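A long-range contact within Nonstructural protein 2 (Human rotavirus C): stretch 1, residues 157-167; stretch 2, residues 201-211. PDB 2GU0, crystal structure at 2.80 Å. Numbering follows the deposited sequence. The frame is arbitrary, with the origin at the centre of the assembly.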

# COMPACT_ATOMS: atom_id res chain seq x y z
N ILE A 157 -33.25 1.48 -6.76
CA ILE A 157 -34.51 0.98 -7.31
C ILE A 157 -34.64 -0.53 -7.25
O ILE A 157 -33.94 -1.26 -7.96
N VAL A 158 -35.57 -1.00 -6.44
CA VAL A 158 -35.81 -2.42 -6.25
C VAL A 158 -36.99 -2.97 -7.06
O VAL A 158 -37.17 -4.18 -7.18
N TYR A 159 -37.79 -2.07 -7.62
CA TYR A 159 -38.94 -2.45 -8.44
C TYR A 159 -39.51 -1.24 -9.17
O TYR A 159 -39.53 -0.13 -8.64
N GLN A 160 -39.97 -1.47 -10.38
CA GLN A 160 -40.55 -0.39 -11.14
C GLN A 160 -41.47 -0.87 -12.24
O GLN A 160 -41.02 -1.53 -13.17
N ASP A 161 -42.75 -0.58 -12.13
CA ASP A 161 -43.67 -0.92 -13.19
C ASP A 161 -44.02 0.47 -13.75
O ASP A 161 -43.41 1.46 -13.35
N SER A 162 -45.00 0.56 -14.64
CA SER A 162 -45.30 1.86 -15.23
C SER A 162 -45.85 2.95 -14.32
O SER A 162 -45.78 4.13 -14.67
N TYR A 163 -46.37 2.59 -13.16
CA TYR A 163 -46.93 3.59 -12.27
C TYR A 163 -46.16 3.82 -11.00
O TYR A 163 -46.01 4.96 -10.58
N PHE A 164 -45.66 2.75 -10.39
CA PHE A 164 -44.93 2.89 -9.14
C PHE A 164 -43.45 2.58 -9.23
O PHE A 164 -42.97 2.03 -10.23
N THR A 165 -42.74 2.90 -8.16
CA THR A 165 -41.32 2.63 -8.05
C THR A 165 -41.00 2.36 -6.59
O THR A 165 -41.40 3.11 -5.71
N ILE A 166 -40.29 1.27 -6.32
CA ILE A 166 -39.91 0.97 -4.94
C ILE A 166 -38.41 1.21 -4.78
O ILE A 166 -37.61 0.67 -5.53
N THR A 167 -38.03 2.03 -3.81
CA THR A 167 -36.62 2.32 -3.58
C THR A 167 -36.21 1.93 -2.17
O THR A 167 -36.99 2.08 -1.24
N ALA A 201 -52.56 -5.15 -8.90
CA ALA A 201 -51.42 -5.96 -9.29
C ALA A 201 -50.26 -5.65 -8.34
O ALA A 201 -49.62 -6.54 -7.78
N PHE A 202 -50.01 -4.36 -8.14
CA PHE A 202 -48.94 -3.90 -7.27
C PHE A 202 -49.17 -4.41 -5.84
O PHE A 202 -48.23 -4.86 -5.17
N ALA A 203 -50.42 -4.32 -5.38
CA ALA A 203 -50.81 -4.77 -4.04
C ALA A 203 -50.40 -6.22 -3.85
O ALA A 203 -49.87 -6.60 -2.80
N ALA A 204 -50.65 -7.02 -4.87
CA ALA A 204 -50.31 -8.43 -4.85
C ALA A 204 -48.80 -8.55 -4.97
O ALA A 204 -48.19 -9.39 -4.33
N TYR A 205 -48.20 -7.68 -5.78
CA TYR A 205 -46.75 -7.72 -5.95
C TYR A 205 -46.03 -7.56 -4.63
O TYR A 205 -45.12 -8.33 -4.33
N ILE A 206 -46.40 -6.56 -3.83
CA ILE A 206 -45.70 -6.38 -2.57
C ILE A 206 -46.08 -7.38 -1.49
O ILE A 206 -45.36 -7.55 -0.51
N ARG A 207 -47.22 -8.05 -1.65
CA ARG A 207 -47.60 -9.03 -0.65
C ARG A 207 -46.64 -10.19 -0.72
O ARG A 207 -46.19 -10.70 0.31
N TYR A 208 -46.30 -10.59 -1.93
CA TYR A 208 -45.38 -11.70 -2.13
C TYR A 208 -43.89 -11.31 -1.99
O TYR A 208 -43.10 -12.08 -1.45
N ASN A 209 -43.53 -10.12 -2.45
CA ASN A 209 -42.13 -9.66 -2.39
C ASN A 209 -41.69 -8.95 -1.10
O ASN A 209 -40.50 -8.82 -0.84
N PHE A 210 -42.66 -8.48 -0.31
CA PHE A 210 -42.37 -7.80 0.95
C PHE A 210 -43.44 -8.23 1.94
O PHE A 210 -44.14 -7.40 2.51
N ASN A 211 -43.56 -9.54 2.16
CA ASN A 211 -44.59 -10.05 3.06
C ASN A 211 -44.42 -9.61 4.50
O ASN A 211 -45.40 -9.51 5.23

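Stretch 1 is a hairpin whose two strands lie against the helix of stretch 2. No hydrogen bond links the two stretches, so the contact rests on apolar and aromatic packing.

Ile157 does not reach the helix. Val158 points toward stretch 2, with chi1 t. Its CG1 lies 4.2 Å from CZ of Phe210, just past the end of the helix, at the edge of that ring. Tyr159 also points inward, with chi1 t and chi2 84°. Its ring stacks face-to-face on that of Tyr205, which is t as well. The Tyr159 and Tyr205 ring centroids are 4.0 Å apart and the planes differ by 29°. The rings are closest on one side, where Tyr159 CD1 lies 3.2 Å from Tyr205 CZ. Further along the same ring, Tyr159 CE2 meets the edge of the Phe202 ring, 3.7 Å from CD1 of Phe202.

Gln160 points away, and its NE2 donates to Thr165 OG1 at 3.2 Å. Asp161, chi1 p, serves the turn. Its OD1 accepts from the N of Tyr163 at 2.6 Å and from the N of Phe164 at 2.9 Å. Its OD2 accepts from Tyr159 OH at 2.6 Å, which ties down the far end of the Tyr159 ring. The same OD2 lies 3.8 Å from Phe202 CD1. Ser162 and Tyr163 stay out of reach of the helix.

Phe164 points inward with chi1 m. Its ring stacks on Phe202, chi1 t, with centroids 4.2 Å apart and planes only 9° from parallel. Thr165 points away, as expected for alternation along a strand. Ile166 then points inward again, with chi1 m and chi2 t. Its CD1 sits among four side chains: 3.8 Å from Ile206 CG2, 3.8 Å from Phe210 CE1, 3.9 Å from Phe202 CE1 and 4.4 Å from Tyr205 CE2. Thr167 is out of reach.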

# COMPACT_ATOMS: atom_id res chain seq x y z
CB ILE A 157 -34.71 1.44 -8.75
CG1 ILE A 157 -34.89 2.95 -8.76
CG2 ILE A 157 -35.92 0.73 -9.35
CD1 ILE A 157 -35.15 3.51 -10.13
CB VAL A 158 -35.98 -2.72 -4.75
CG1 VAL A 158 -36.29 -4.19 -4.53
CG2 VAL A 158 -34.71 -2.34 -4.03
CB TYR A 159 -40.06 -3.04 -7.59
CG TYR A 159 -41.36 -3.26 -8.35
CD1 TYR A 159 -41.56 -4.41 -9.11
CD2 TYR A 159 -42.37 -2.30 -8.33
CE1 TYR A 159 -42.74 -4.61 -9.83
CE2 TYR A 159 -43.55 -2.48 -9.05
CZ TYR A 159 -43.72 -3.64 -9.80
OH TYR A 159 -44.89 -3.83 -10.52
CB GLN A 160 -39.46 0.47 -11.78
CG GLN A 160 -40.03 1.67 -12.54
CD GLN A 160 -38.96 2.59 -13.12
OE1 GLN A 160 -38.45 2.37 -14.23
NE2 GLN A 160 -38.59 3.62 -12.37
CB ASP A 161 -44.89 -1.66 -12.67
CG ASP A 161 -45.67 -0.87 -11.66
OD1 ASP A 161 -45.94 0.33 -11.93
OD2 ASP A 161 -46.03 -1.45 -10.61
CB SER A 162 -46.24 1.69 -16.41
OG SER A 162 -47.42 1.06 -15.99
CB TYR A 163 -48.38 3.25 -11.91
CG TYR A 163 -49.34 3.38 -13.06
CD1 TYR A 163 -49.84 2.24 -13.72
CD2 TYR A 163 -49.71 4.64 -13.54
CE1 TYR A 163 -50.68 2.36 -14.83
CE2 TYR A 163 -50.56 4.76 -14.65
CZ TYR A 163 -51.03 3.61 -15.29
OH TYR A 163 -51.83 3.73 -16.40
CB PHE A 164 -45.53 2.00 -8.07
CG PHE A 164 -47.02 2.04 -8.00
CD1 PHE A 164 -47.79 1.24 -8.84
CD2 PHE A 164 -47.66 2.84 -7.06
CE1 PHE A 164 -49.17 1.23 -8.75
CE2 PHE A 164 -49.03 2.84 -6.96
CZ PHE A 164 -49.80 2.03 -7.81
CB THR A 165 -40.48 3.83 -8.52
OG1 THR A 165 -40.68 4.03 -9.92
CG2 THR A 165 -39.01 3.57 -8.27
CB ILE A 166 -40.23 -0.50 -4.57
CG1 ILE A 166 -41.71 -0.78 -4.72
CG2 ILE A 166 -39.85 -0.76 -3.12
CD1 ILE A 166 -42.09 -2.18 -4.30
CB THR A 167 -36.34 3.80 -3.77
OG1 THR A 167 -37.34 4.56 -3.08
CG2 THR A 167 -36.35 4.17 -5.25
CB ALA A 201 -51.04 -5.65 -10.72
CB PHE A 202 -48.91 -2.36 -7.33
CG PHE A 202 -47.82 -1.74 -6.51
CD1 PHE A 202 -46.49 -1.90 -6.86
CD2 PHE A 202 -48.13 -1.01 -5.36
CE1 PHE A 202 -45.47 -1.34 -6.09
CE2 PHE A 202 -47.13 -0.45 -4.59
CZ PHE A 202 -45.80 -0.62 -4.95
CB ALA A 203 -52.32 -4.63 -3.87
CB ALA A 204 -50.98 -9.14 -6.01
CB TYR A 205 -46.25 -6.63 -6.90
CG TYR A 205 -44.75 -6.67 -7.06
CD1 TYR A 205 -44.15 -7.51 -7.98
CD2 TYR A 205 -43.92 -5.94 -6.20
CE1 TYR A 205 -42.75 -7.64 -8.05
CE2 TYR A 205 -42.53 -6.07 -6.25
CZ TYR A 205 -41.96 -6.91 -7.17
OH TYR A 205 -40.60 -7.06 -7.21
CB ILE A 206 -45.86 -4.94 -1.99
CG1 ILE A 206 -47.33 -4.60 -1.81
CG2 ILE A 206 -45.16 -3.93 -2.91
CD1 ILE A 206 -47.55 -3.23 -1.20
CB ARG A 207 -49.01 -9.53 -0.87
CG ARG A 207 -50.09 -8.74 -0.16
CD ARG A 207 -51.20 -9.66 0.32
NE ARG A 207 -51.05 -9.99 1.74
CZ ARG A 207 -51.58 -11.06 2.32
NH1 ARG A 207 -52.30 -11.93 1.62
NH2 ARG A 207 -51.40 -11.25 3.62
CB TYR A 208 -45.65 -12.36 -3.49
CG TYR A 208 -44.73 -13.51 -3.80
CD1 TYR A 208 -44.91 -14.75 -3.19
CD2 TYR A 208 -43.65 -13.35 -4.66
CE1 TYR A 208 -44.04 -15.81 -3.43
CE2 TYR A 208 -42.78 -14.40 -4.91
CZ TYR A 208 -42.97 -15.62 -4.30
OH TYR A 208 -42.08 -16.64 -4.54
CB ASN A 209 -41.83 -8.74 -3.57
CG ASN A 209 -41.70 -9.51 -4.86
OD1 ASN A 209 -40.65 -10.10 -5.13
ND2 ASN A 209 -42.77 -9.53 -5.66
CB PHE A 210 -42.46 -6.28 0.78
CG PHE A 210 -41.53 -5.72 -0.26
CD1 PHE A 210 -41.80 -5.88 -1.62
CD2 PHE A 210 -40.38 -5.03 0.12
CE1 PHE A 210 -40.93 -5.38 -2.58
CE2 PHE A 210 -39.51 -4.53 -0.84
CZ PHE A 210 -39.79 -4.70 -2.19
CB ASN A 211 -44.69 -11.58 2.97
CG ASN A 211 -43.70 -12.30 3.87
OD1 ASN A 211 -42.50 -12.36 3.59
ND2 ASN A 211 -44.21 -12.85 4.97